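Multiple antibiotic resistance protein MarR (Escherichia coli, PDB 1JGS) represses the marRAB operon, which activates antibiotic resistance and oxidative stress genes, by binding DNA at the marO operator/promoter site. Local coordinates at residues Lys38-Ile43 with Val92-Gly97; Leu30-Ala35 with Lys75-Arg80. All coordinates share one frame; numbering follows the deposited sequence.

Contact 1 (Lys38-Ile43 with Val92-Gly97); sequences KVLCSI and VKLTTG
In the winged helix-turn-helix domain of MarR, Leu40 and Ile43 of helix 34-46 pack against Val92 and Leu94, on the return strand of the wing hairpin. The axes of helix segment 38-43 and strand 92-94 approach to 8.3 Å at an angle of 100°; Leu40 and Ile43, one turn apart, meet the strand, and no hydrogen bond joins the two segments. Ile43 carries the centre. Ile43 CG2, anti to the backbone N, lies over the strand backbone, 3.5 Å from Val92 O and 3.6 Å from Lys93 CA. On the other branch Ile43 CD1 meets Val92 CG2 at 3.7 Å, the two side chains crossing at about a right angle. A beta-branched residue suits this place because its two arms can cover backbone and side chain at once. Leu94 CD2 sits between Ile43 CG2, at 3.9 Å, and Leu40 CD2; the latter methyl pair, at 3.4 Å, is tighter than usual van der Waals contact. Leu94 CD1 also approaches Leu40 O at 3.8 Å.

Alternation along this wing strand sorts the residues: Val92 and Leu94 are buried with the helix, whereas the CB of Lys93 points away from it and its chain curls back, NZ giving a hydrogen bond to Leu94 O. The same core is widened by Leu54 of helix 51-58, touched by Ile43, and by Val78 of the partner strand, touched by Leu40. Where the strand ends, Thr95 is the N-cap of helix 96-118: its OG1 is hydrogen-bonded to Gly98 N and Gly76 O, a job for a short hydroxyl side chain.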
# COMPACT_ATOMS: atom_id res chain seq x y z
N LYS A 38 5.84 3.89 9.11
CA LYS A 38 5.16 4.66 8.06
C LYS A 38 4.49 5.90 8.68
O LYS A 38 4.62 7.01 8.15
CB LYS A 38 4.11 3.79 7.37
CG LYS A 38 4.66 2.56 6.66
CD LYS A 38 3.54 1.67 6.14
CE LYS A 38 4.07 0.47 5.36
NZ LYS A 38 4.76 0.87 4.09
N VAL A 39 3.77 5.72 9.78
CA VAL A 39 3.13 6.86 10.42
C VAL A 39 4.15 7.91 10.82
O VAL A 39 3.87 9.11 10.74
CB VAL A 39 2.32 6.43 11.67
CG1 VAL A 39 1.94 7.65 12.49
CG2 VAL A 39 1.06 5.68 11.23
N LEU A 40 5.34 7.49 11.25
CA LEU A 40 6.37 8.46 11.64
C LEU A 40 6.94 9.22 10.43
O LEU A 40 7.13 10.43 10.48
CB LEU A 40 7.55 7.78 12.38
CG LEU A 40 7.42 7.22 13.80
CD1 LEU A 40 8.80 6.77 14.27
CD2 LEU A 40 6.87 8.26 14.74
N CYS A 41 7.21 8.50 9.35
CA CYS A 41 7.75 9.13 8.17
C CYS A 41 6.76 10.14 7.60
O CYS A 41 7.15 11.20 7.11
CB CYS A 41 8.09 8.08 7.12
SG CYS A 41 9.38 6.94 7.63
N SER A 42 5.47 9.81 7.68
CA SER A 42 4.42 10.69 7.16
C SER A 42 4.23 11.96 7.98
O SER A 42 3.97 13.02 7.43
CB SER A 42 3.09 9.95 7.10
OG SER A 42 3.17 8.82 6.24
N ILE A 43 4.33 11.85 9.31
CA ILE A 43 4.16 13.00 10.17
C ILE A 43 5.38 13.90 9.99
O ILE A 43 5.27 15.12 9.93
CB ILE A 43 4.04 12.57 11.65
CG1 ILE A 43 2.74 11.80 11.86
CG2 ILE A 43 4.10 13.79 12.56
CD1 ILE A 43 2.47 11.42 13.32
N VAL A 92 -0.26 16.68 15.30
CA VAL A 92 0.63 15.74 15.91
C VAL A 92 1.94 15.94 15.19
O VAL A 92 1.96 16.15 13.98
CB VAL A 92 0.15 14.27 15.74
CG1 VAL A 92 -1.18 14.06 16.50
CG2 VAL A 92 0.00 13.94 14.27
N LYS A 93 3.02 15.91 15.95
CA LYS A 93 4.35 16.06 15.38
C LYS A 93 5.22 15.09 16.14
O LYS A 93 4.84 14.59 17.20
CB LYS A 93 4.84 17.49 15.57
CG LYS A 93 5.16 17.86 17.01
CD LYS A 93 5.43 19.35 17.13
CE LYS A 93 6.70 19.61 17.90
NZ LYS A 93 7.89 19.01 17.21
N LEU A 94 6.41 14.83 15.60
CA LEU A 94 7.33 13.93 16.26
C LEU A 94 8.05 14.64 17.39
O LEU A 94 8.30 15.84 17.32
CB LEU A 94 8.37 13.43 15.26
CG LEU A 94 7.87 12.70 14.01
CD1 LEU A 94 9.08 12.01 13.37
CD2 LEU A 94 6.77 11.66 14.37
N THR A 95 8.37 13.89 18.44
CA THR A 95 9.13 14.46 19.53
C THR A 95 10.58 14.28 19.05
O THR A 95 10.82 13.58 18.05
CB THR A 95 8.91 13.66 20.82
OG1 THR A 95 9.24 12.28 20.57
CG2 THR A 95 7.46 13.75 21.26
N THR A 96 11.55 14.90 19.73
CA THR A 96 12.96 14.76 19.32
C THR A 96 13.35 13.30 19.20
O THR A 96 13.92 12.88 18.20
CB THR A 96 13.93 15.43 20.32
OG1 THR A 96 13.56 16.80 20.52
CG2 THR A 96 15.37 15.38 19.77
N GLY A 97 13.06 12.52 20.24
CA GLY A 97 13.37 11.11 20.20
C GLY A 97 12.68 10.42 19.04
O GLY A 97 13.29 9.61 18.33

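Contact 2 (Leu30-Ala35 with Lys75-Arg80); sequences LDITAA and KGWVER. With SAL (2-hydroxybenzoic acid), chain B; SAL (2-hydroxybenzoic acid), chain C.
Ile32 and Trp77 form the tight part of this contact. Ile32 CD1 comes within 3.4 Å of Trp77 CZ3, approaching the six-membered ring obliquely, while Ile32 CG1, anti to the backbone N (chi1 -175°), lies 3.6 Å from the same carbon. Asp31 O reaches the rim of the indole near its plane, 3.5 Å from Trp77 CH2. Lys75 CB covers one face of the ring, 3.8 Å above its centre. A broad, flat tryptophan suits this junction, since it also touches Leu40 of helix 34-46 and Leu72 of helix 62-74.

The other side is more polar and looser. Lys75, extended beyond CG, carries its amine past the indole. Gln36 OE1 is the main partner of Lys75 NZ; Asp31 O is the second, at 3.0 Å with the donor well above the carbonyl plane. The exposed carboxylate of Asp31 holds OD2 4.3 Å from Lys75 NZ, beyond a salt bridge, so any attraction there is probably modest. Gly76, with its positive phi, closes helix 62-74 in a Schellman motif before strand 78-82.

The far ends of the two segments each reach a different salicylate. Thr33, N-cap of helix 34-46, has OG1 bonded to Gln36 N and 3.2 Å from C6 of the salicylate of chain C, with the methyl of Ala35 packed close against the same ring. Arg80 NH1 gives a weak hydrogen bond of 2.8 Å to O1' of the salicylate of chain B, a natural partner for a carboxylate. The arrangement belongs to the winged helix-turn-helix domain, where the turn leading into the wing packs on the approach to helix 34-46.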
# COMPACT_ATOMS: atom_id res chain seq x y z
N LEU A 30 13.73 -4.99 15.53
CA LEU A 30 13.58 -3.72 16.24
C LEU A 30 12.20 -3.60 16.92
O LEU A 30 11.21 -4.16 16.45
CB LEU A 30 13.78 -2.55 15.27
CG LEU A 30 15.01 -2.57 14.36
CD1 LEU A 30 15.05 -1.29 13.49
CD2 LEU A 30 16.27 -2.66 15.20
N ASP A 31 12.16 -2.85 18.01
CA ASP A 31 10.93 -2.67 18.78
C ASP A 31 10.03 -1.62 18.11
O ASP A 31 9.72 -0.56 18.67
CB ASP A 31 11.31 -2.24 20.20
CG ASP A 31 10.15 -2.36 21.18
OD1 ASP A 31 10.27 -1.80 22.29
OD2 ASP A 31 9.13 -2.99 20.86
N ILE A 32 9.62 -1.92 16.88
CA ILE A 32 8.75 -1.02 16.14
C ILE A 32 8.16 -1.77 14.97
O ILE A 32 8.82 -2.66 14.41
CB ILE A 32 9.53 0.17 15.58
CG1 ILE A 32 8.56 1.15 14.92
CG2 ILE A 32 10.60 -0.33 14.58
CD1 ILE A 32 9.18 2.45 14.49
N THR A 33 6.94 -1.41 14.58
CA THR A 33 6.29 -2.06 13.45
C THR A 33 6.33 -1.21 12.17
O THR A 33 6.45 0.02 12.22
CB THR A 33 4.83 -2.38 13.79
OG1 THR A 33 4.09 -1.16 13.86
CG2 THR A 33 4.73 -3.11 15.14
N ALA A 34 6.22 -1.88 11.02
CA ALA A 34 6.23 -1.22 9.72
C ALA A 34 5.21 -0.09 9.71
O ALA A 34 5.51 1.02 9.28
CB ALA A 34 5.90 -2.24 8.62
N ALA A 35 4.01 -0.38 10.20
CA ALA A 35 2.96 0.63 10.24
C ALA A 35 3.37 1.83 11.10
O ALA A 35 3.13 2.98 10.70
CB ALA A 35 1.66 0.03 10.75
N LYS A 75 5.27 5.58 23.46
CA LYS A 75 6.66 5.27 23.18
C LYS A 75 7.50 6.56 23.20
O LYS A 75 8.73 6.51 23.08
CB LYS A 75 6.79 4.58 21.83
CG LYS A 75 6.31 3.14 21.83
CD LYS A 75 6.49 2.51 20.44
CE LYS A 75 6.34 1.00 20.47
NZ LYS A 75 6.99 0.38 19.30
N GLY A 76 6.83 7.69 23.36
CA GLY A 76 7.52 8.97 23.40
C GLY A 76 8.01 9.44 22.04
O GLY A 76 8.92 10.27 21.94
N TRP A 77 7.42 8.91 20.97
CA TRP A 77 7.85 9.29 19.63
C TRP A 77 7.01 10.38 19.00
O TRP A 77 7.45 11.04 18.06
CB TRP A 77 7.86 8.07 18.71
CG TRP A 77 8.80 6.99 19.12
CD1 TRP A 77 9.84 7.10 19.99
CD2 TRP A 77 8.78 5.63 18.68
NE1 TRP A 77 10.47 5.89 20.13
CE2 TRP A 77 9.84 4.96 19.34
CE3 TRP A 77 7.98 4.91 17.79
CZ2 TRP A 77 10.12 3.61 19.14
CZ3 TRP A 77 8.25 3.55 17.60
CH2 TRP A 77 9.31 2.92 18.27
N VAL A 78 5.80 10.59 19.52
CA VAL A 78 4.89 11.59 18.96
C VAL A 78 4.25 12.42 20.06
O VAL A 78 4.08 11.95 21.18
CB VAL A 78 3.78 10.89 18.13
CG1 VAL A 78 2.70 11.87 17.74
CG2 VAL A 78 4.39 10.23 16.89
N GLU A 79 3.91 13.67 19.74
CA GLU A 79 3.26 14.53 20.72
C GLU A 79 2.20 15.35 20.00
O GLU A 79 2.31 15.61 18.79
CB GLU A 79 4.27 15.45 21.43
CG GLU A 79 4.79 16.63 20.64
CD GLU A 79 5.91 17.35 21.40
OE1 GLU A 79 6.93 16.71 21.68
OE2 GLU A 79 5.77 18.56 21.73
N ARG A 80 1.18 15.74 20.75
CA ARG A 80 0.05 16.51 20.25
C ARG A 80 0.08 17.97 20.68
O ARG A 80 0.34 18.28 21.85
CB ARG A 80 -1.23 15.87 20.77
CG ARG A 80 -2.27 15.58 19.72
CD ARG A 80 -3.38 14.81 20.37
NE ARG A 80 -2.83 13.64 21.03
CZ ARG A 80 -3.05 12.38 20.66
NH1 ARG A 80 -3.82 12.12 19.62
NH2 ARG A 80 -2.47 11.39 21.33
C1' SAL B . -6.59 12.16 17.92
O1' SAL B . -6.31 13.18 18.73
O2' SAL B . -6.01 11.07 18.06
C1 SAL B . -7.61 12.40 16.88
C2 SAL B . -7.96 11.33 15.95
C3 SAL B . -8.93 11.53 14.94
C4 SAL B . -9.57 12.76 14.80
C5 SAL B . -9.20 13.94 15.79
C6 SAL B . -8.25 13.69 16.76
O2 SAL B . -7.40 10.10 16.01
C1' SAL C . 0.10 -0.19 16.52
O1' SAL C . 1.34 -0.34 16.98
O2' SAL C . -0.79 0.38 17.21
C1 SAL C . -0.14 -0.73 15.17
C2 SAL C . -1.46 -0.62 14.55
C3 SAL C . -1.71 -1.14 13.24
C4 SAL C . -0.68 -1.77 12.51
C5 SAL C . 0.76 -1.89 13.18
C6 SAL C . 0.93 -1.36 14.45
O2 SAL C . -2.53 -0.03 15.18

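Overall arrangement
The centres of contacts 1 and 2 lie 8 Å apart on the same side of the chain's centre, and the two touch. Along the chain their segments alternate: 30-35, 38-43, 75-80, 92-97. Both involve helix 34-46 and the antiparallel hairpin of strands 78-82 and 90-94: contact 1 packs the return strand on the helix itself, and contact 2, just before the helix's first turn, joins the run-up to that helix with the turn that leads into the wing. Lys93 O and Glu79 N, 2.9 Å apart, probably form one of the hydrogen bonds that pair these strands. This is consistent with a DNA-binding unit in which helix, hairpin and salicylate sites are structurally connected.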